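Local coordinates for protein ORF10 (Moritella marina, PDB 6RIW) that forms the ketosynthase-chain length factor didomain of a polyunsaturated fatty acid synthase, which probably condenses acyl chains during fatty acid biosynthesis, at residues A[604-616]-A[931-945]. Numbering follows the deposited sequence.
Sequences SLLQQGINLTVEQ and AIKAQFAGKHLNKVN
A Schellman motif closing helix 597-608 and the capping box that starts helix 614-628 bracket a loop against which 931-945 is laid, with N942 meeting Q607 at the Schellman end. There N942 ND2 bonds Q607 O at 2.9 Å, the oxygen lying in the plane of the N942 amide, while N942 N bonds Q608 O. In return, the extended side chain of Q608 hands NE2 to N942 O at 2.9 Å; D152 O is a second acceptor for that nitrogen, and Q154 N donates to Q608 OE1, so both ends of the amide are held. Q607 OE1 accepts a nearly straight bond from N945 N (2.9 Å, 172° at the hydrogen). One water donates to both Q608 O and H940 O. Beyond G609, I610 packs against both F936 and L941: chi1 of -60° sets CG1 beside the backbone N and leaves CG2 opposite that N, over one face of the F936 ring, 4.0 Å from its centroid in a CH-pi contact, and CD1 reaches L941 CD2 at 3.7 Å. L605 CD2 meets F936 CZ at the ring's edge. Near the capping box, in which T613 N donates to Q616 OE1 and Q616 N to T613 OG1, L612 CD1 packs on I932 CG2, and Q616 CG touches I932 CG1 at 3.8 Å. The contact packs 931-945 on a helix-loop-helix of the second ketosynthase-like domain, its loop flanked by two helix caps.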
loop_
_atom_site.group_PDB
_atom_site.type_symbol
_atom_site.label_atom_id
_atom_site.label_comp_id
_atom_site.label_asym_id
_atom_site.label_seq_id
_atom_site.Cartn_x
_atom_site.Cartn_y
_atom_site.Cartn_z
ATOM N N SER A 604 29.797 8.343 16.579
ATOM C CA SER A 604 31.084 7.786 16.189
ATOM C C SER A 604 32.229 8.700 16.605
ATOM O O SER A 604 33.227 8.243 17.172
ATOM C CB SER A 604 31.104 7.568 14.673
ATOM O OG SER A 604 30.472 6.354 14.334
ATOM N N LEU A 605 32.128 9.985 16.267
ATOM C CA LEU A 605 33.181 10.938 16.614
ATOM C C LEU A 605 33.387 11.016 18.118
ATOM O O LEU A 605 34.529 11.026 18.602
ATOM C CB LEU A 605 32.830 12.319 16.078
ATOM C CG LEU A 605 32.811 12.407 14.554
ATOM C CD1 LEU A 605 32.114 13.711 14.186
ATOM C CD2 LEU A 605 34.236 12.337 14.000
ATOM N N LEU A 606 32.287 11.077 18.871
ATOM C CA LEU A 606 32.382 11.100 20.326
ATOM C C LEU A 606 33.057 9.840 20.843
ATOM O O LEU A 606 34.063 9.900 21.563
ATOM C CB LEU A 606 30.977 11.255 20.924
ATOM C CG LEU A 606 30.905 11.796 22.351
ATOM C CD1 LEU A 606 31.548 13.161 22.415
ATOM C CD2 LEU A 606 29.456 11.854 22.789
ATOM N N GLN A 607 32.518 8.676 20.488
ATOM C CA GLN A 607 33.007 7.454 21.100
ATOM C C GLN A 607 34.443 7.168 20.713
ATOM O O GLN A 607 35.190 6.613 21.526
ATOM C CB GLN A 607 32.105 6.277 20.742
ATOM C CG GLN A 607 30.781 6.338 21.493
ATOM C CD GLN A 607 29.759 5.377 20.962
ATOM O OE1 GLN A 607 30.089 4.291 20.484
ATOM N NE2 GLN A 607 28.493 5.761 21.063
ATOM N N GLN A 608 34.860 7.553 19.497
ATOM C CA GLN A 608 36.208 7.203 19.081
ATOM C C GLN A 608 37.248 8.197 19.575
ATOM O O GLN A 608 38.445 7.926 19.440
ATOM C CB GLN A 608 36.284 7.076 17.556
ATOM C CG GLN A 608 35.428 5.895 17.044
ATOM C CD GLN A 608 35.987 5.283 15.769
ATOM O OE1 GLN A 608 35.814 5.838 14.702
ATOM N NE2 GLN A 608 36.634 4.122 15.879
ATOM N N GLY A 609 36.820 9.328 20.119
ATOM C CA GLY A 609 37.720 10.244 20.784
ATOM C C GLY A 609 38.222 11.381 19.934
ATOM O O GLY A 609 39.227 12.005 20.295
ATOM N N ILE A 610 37.557 11.688 18.826
ATOM C CA ILE A 610 37.997 12.749 17.925
ATOM C C ILE A 610 37.042 13.921 18.081
ATOM O O ILE A 610 35.867 13.841 17.694
ATOM C CB ILE A 610 38.061 12.271 16.474
ATOM C CG1 ILE A 610 39.038 11.103 16.361
ATOM C CG2 ILE A 610 38.471 13.431 15.555
ATOM C CD1 ILE A 610 40.496 11.447 16.681
ATOM N N ASN A 611 37.540 15.015 18.648
ATOM C CA ASN A 611 36.717 16.168 19.000
ATOM C C ASN A 611 36.832 17.172 17.857
ATOM O O ASN A 611 37.718 18.021 17.846
ATOM C CB ASN A 611 37.161 16.775 20.337
ATOM C CG ASN A 611 36.369 18.032 20.714
ATOM O OD1 ASN A 611 35.179 18.159 20.394
ATOM N ND2 ASN A 611 37.026 18.962 21.414
ATOM N N LEU A 612 35.935 17.058 16.878
ATOM C CA LEU A 612 35.837 18.062 15.829
ATOM C C LEU A 612 35.021 19.256 16.310
ATOM O O LEU A 612 34.220 19.150 17.245
ATOM C CB LEU A 612 35.175 17.477 14.579
ATOM C CG LEU A 612 35.815 16.262 13.943
ATOM C CD1 LEU A 612 35.025 15.891 12.693
ATOM C CD2 LEU A 612 37.269 16.560 13.607
ATOM N N THR A 613 35.210 20.401 15.650
ATOM C CA THR A 613 34.323 21.520 15.924
ATOM C C THR A 613 32.912 21.185 15.449
ATOM O O THR A 613 32.695 20.238 14.683
ATOM C CB THR A 613 34.795 22.814 15.242
ATOM O OG1 THR A 613 34.841 22.635 13.823
ATOM C CG2 THR A 613 36.169 23.244 15.746
ATOM N N VAL A 614 31.939 21.967 15.921
ATOM C CA VAL A 614 30.566 21.761 15.466
ATOM C C VAL A 614 30.487 21.910 13.951
ATOM O O VAL A 614 29.790 21.145 13.269
ATOM C CB VAL A 614 29.605 22.730 16.174
ATOM C CG1 VAL A 614 28.212 22.612 15.576
ATOM C CG2 VAL A 614 29.580 22.434 17.665
ATOM N N GLU A 615 31.216 22.881 13.400
ATOM C CA GLU A 615 31.153 23.106 11.958
ATOM C C GLU A 615 31.832 21.982 11.185
ATOM O O GLU A 615 31.363 21.598 10.105
ATOM C CB GLU A 615 31.767 24.462 11.609
ATOM C CG GLU A 615 31.041 25.628 12.288
ATOM C CD GLU A 615 31.038 26.918 11.463
ATOM O OE1 GLU A 615 30.172 27.783 11.736
ATOM O OE2 GLU A 615 31.897 27.069 10.557
ATOM N N GLN A 616 32.936 21.441 11.714
ATOM C CA GLN A 616 33.590 20.310 11.061
ATOM C C GLN A 616 32.686 19.083 11.056
ATOM O O GLN A 616 32.617 18.350 10.056
ATOM C CB GLN A 616 34.908 19.974 11.756
ATOM C CG GLN A 616 36.055 20.888 11.350
ATOM C CD GLN A 616 37.284 20.667 12.196
ATOM O OE1 GLN A 616 37.196 20.189 13.335
ATOM N NE2 GLN A 616 38.441 20.993 11.643
ATOM N N ALA A 931 41.416 19.631 6.816
ATOM C CA ALA A 931 41.642 19.901 8.233
ATOM C C ALA A 931 41.034 18.828 9.122
ATOM O O ALA A 931 41.504 18.618 10.247
ATOM C CB ALA A 931 41.065 21.264 8.605
ATOM N N ILE A 932 39.972 18.169 8.659
ATOM C CA ILE A 932 39.395 17.069 9.424
ATOM C C ILE A 932 40.308 15.857 9.363
ATOM O O ILE A 932 40.558 15.201 10.381
ATOM C CB ILE A 932 37.976 16.757 8.908
ATOM C CG1 ILE A 932 37.049 17.944 9.177
ATOM C CG2 ILE A 932 37.426 15.486 9.557
ATOM C CD1 ILE A 932 35.718 17.867 8.495
ATOM N N LYS A 933 40.853 15.562 8.178
ATOM C CA LYS A 933 41.771 14.436 8.039
ATOM C C LYS A 933 42.984 14.587 8.955
ATOM O O LYS A 933 43.501 13.594 9.476
ATOM C CB LYS A 933 42.219 14.306 6.582
ATOM C CG LYS A 933 41.151 13.829 5.610
ATOM C CD LYS A 933 41.660 13.918 4.162
ATOM C CE LYS A 933 40.730 13.187 3.197
ATOM N NZ LYS A 933 41.172 13.225 1.765
ATOM N N ALA A 934 43.457 15.826 9.148
ATOM C CA ALA A 934 44.618 16.085 10.001
ATOM C C ALA A 934 44.288 15.931 11.476
ATOM O O ALA A 934 45.172 15.635 12.285
ATOM C CB ALA A 934 45.151 17.492 9.735
ATOM N N GLN A 935 43.034 16.151 11.852
ATOM C CA GLN A 935 42.576 15.859 13.202
ATOM C C GLN A 935 42.519 14.365 13.499
ATOM O O GLN A 935 42.313 13.982 14.659
ATOM C CB GLN A 935 41.200 16.473 13.405
ATOM C CG GLN A 935 41.229 17.970 13.550
ATOM C CD GLN A 935 41.520 18.369 14.968
ATOM O OE1 GLN A 935 42.672 18.592 15.333
ATOM N NE2 GLN A 935 40.478 18.435 15.792
ATOM N N PHE A 936 42.658 13.519 12.480
ATOM C CA PHE A 936 42.660 12.074 12.643
ATOM C C PHE A 936 44.054 11.476 12.520
ATOM O O PHE A 936 44.286 10.378 13.031
ATOM C CB PHE A 936 41.751 11.413 11.584
ATOM C CG PHE A 936 40.291 11.292 11.985
ATOM C CD1 PHE A 936 39.390 12.296 11.692
ATOM C CD2 PHE A 936 39.823 10.143 12.614
ATOM C CE1 PHE A 936 38.060 12.189 12.048
ATOM C CE2 PHE A 936 38.479 10.012 12.960
ATOM C CZ PHE A 936 37.593 11.036 12.678
ATOM N N ALA A 937 44.980 12.178 11.867
ATOM C CA ALA A 937 46.261 11.599 11.484
ATOM C C ALA A 937 47.035 11.091 12.695
ATOM O O ALA A 937 47.201 11.807 13.687
ATOM C CB ALA A 937 47.095 12.639 10.730
ATOM N N GLY A 938 47.495 9.842 12.609
ATOM C CA GLY A 938 48.341 9.235 13.623
ATOM C C GLY A 938 47.698 8.981 14.972
ATOM O O GLY A 938 48.395 8.551 15.890
ATOM N N LYS A 939 46.395 9.216 15.129
ATOM C CA LYS A 939 45.742 9.064 16.425
ATOM C C LYS A 939 45.350 7.612 16.694
ATOM O O LYS A 939 45.145 6.817 15.773
ATOM C CB LYS A 939 44.504 9.956 16.512
ATOM C CG LYS A 939 44.775 11.413 16.208
ATOM C CD LYS A 939 45.266 12.160 17.442
ATOM C CE LYS A 939 44.983 13.664 17.338
ATOM N NZ LYS A 939 43.558 13.991 17.672
ATOM N N HIS A 940 45.265 7.264 17.978
ATOM C CA HIS A 940 44.633 6.022 18.400
ATOM C C HIS A 940 43.148 6.294 18.608
ATOM O O HIS A 940 42.789 7.176 19.395
ATOM C CB HIS A 940 45.262 5.498 19.688
ATOM C CG HIS A 940 46.701 5.099 19.531
ATOM N ND1 HIS A 940 47.740 6.008 19.593
ATOM C CD2 HIS A 940 47.273 3.888 19.310
ATOM C CE1 HIS A 940 48.888 5.377 19.419
ATOM N NE2 HIS A 940 48.633 4.090 19.246
ATOM N N LEU A 941 42.286 5.563 17.895
ATOM C CA LEU A 941 40.839 5.681 18.075
ATOM C C LEU A 941 40.344 4.616 19.043
ATOM O O LEU A 941 40.820 3.478 19.010
ATOM C CB LEU A 941 40.094 5.521 16.742
ATOM C CG LEU A 941 40.549 6.400 15.571
ATOM C CD1 LEU A 941 39.607 6.308 14.359
ATOM C CD2 LEU A 941 40.689 7.848 16.042
ATOM N N ASN A 942 39.368 4.973 19.878
ATOM C CA ASN A 942 38.638 3.959 20.630
ATOM C C ASN A 942 37.686 3.208 19.700
ATOM O O ASN A 942 37.168 3.766 18.737
ATOM C CB ASN A 942 37.798 4.571 21.755
ATOM C CG ASN A 942 38.514 5.642 22.521
ATOM O OD1 ASN A 942 39.652 5.456 22.949
ATOM N ND2 ASN A 942 37.837 6.773 22.716
ATOM N N LYS A 943 37.444 1.939 20.008
ATOM C CA LYS A 943 36.373 1.225 19.318
ATOM C C LYS A 943 35.019 1.786 19.746
ATOM O O LYS A 943 34.825 2.160 20.910
ATOM C CB LYS A 943 36.458 -0.273 19.612
ATOM C CG LYS A 943 37.707 -0.938 19.039
ATOM C CD LYS A 943 37.390 -2.330 18.501
ATOM C CE LYS A 943 38.270 -3.384 19.162
ATOM N NZ LYS A 943 39.707 -3.000 19.082
ATOM N N VAL A 944 34.076 1.875 18.791
ATOM C CA VAL A 944 32.724 2.288 19.154
ATOM C C VAL A 944 32.025 1.160 19.899
ATOM O O VAL A 944 32.368 -0.027 19.788
ATOM C CB VAL A 944 31.887 2.710 17.934
ATOM C CG1 VAL A 944 32.511 3.911 17.275
ATOM C CG2 VAL A 944 31.773 1.542 16.958
ATOM N N ASN A 945 30.996 1.543 20.633
ATOM C CA ASN A 945 30.246 0.570 21.410
ATOM C C ASN A 945 29.381 -0.319 20.520
ATOM O O ASN A 945 29.274 -1.529 20.755
ATOM C CB ASN A 945 29.384 1.303 22.429
ATOM C CG ASN A 945 28.771 0.361 23.426
ATOM O OD1 ASN A 945 29.475 -0.441 24.059
ATOM N ND2 ASN A 945 27.442 0.425 23.559
HETATM O O HOH W 1 41.032 8.873 20.369
#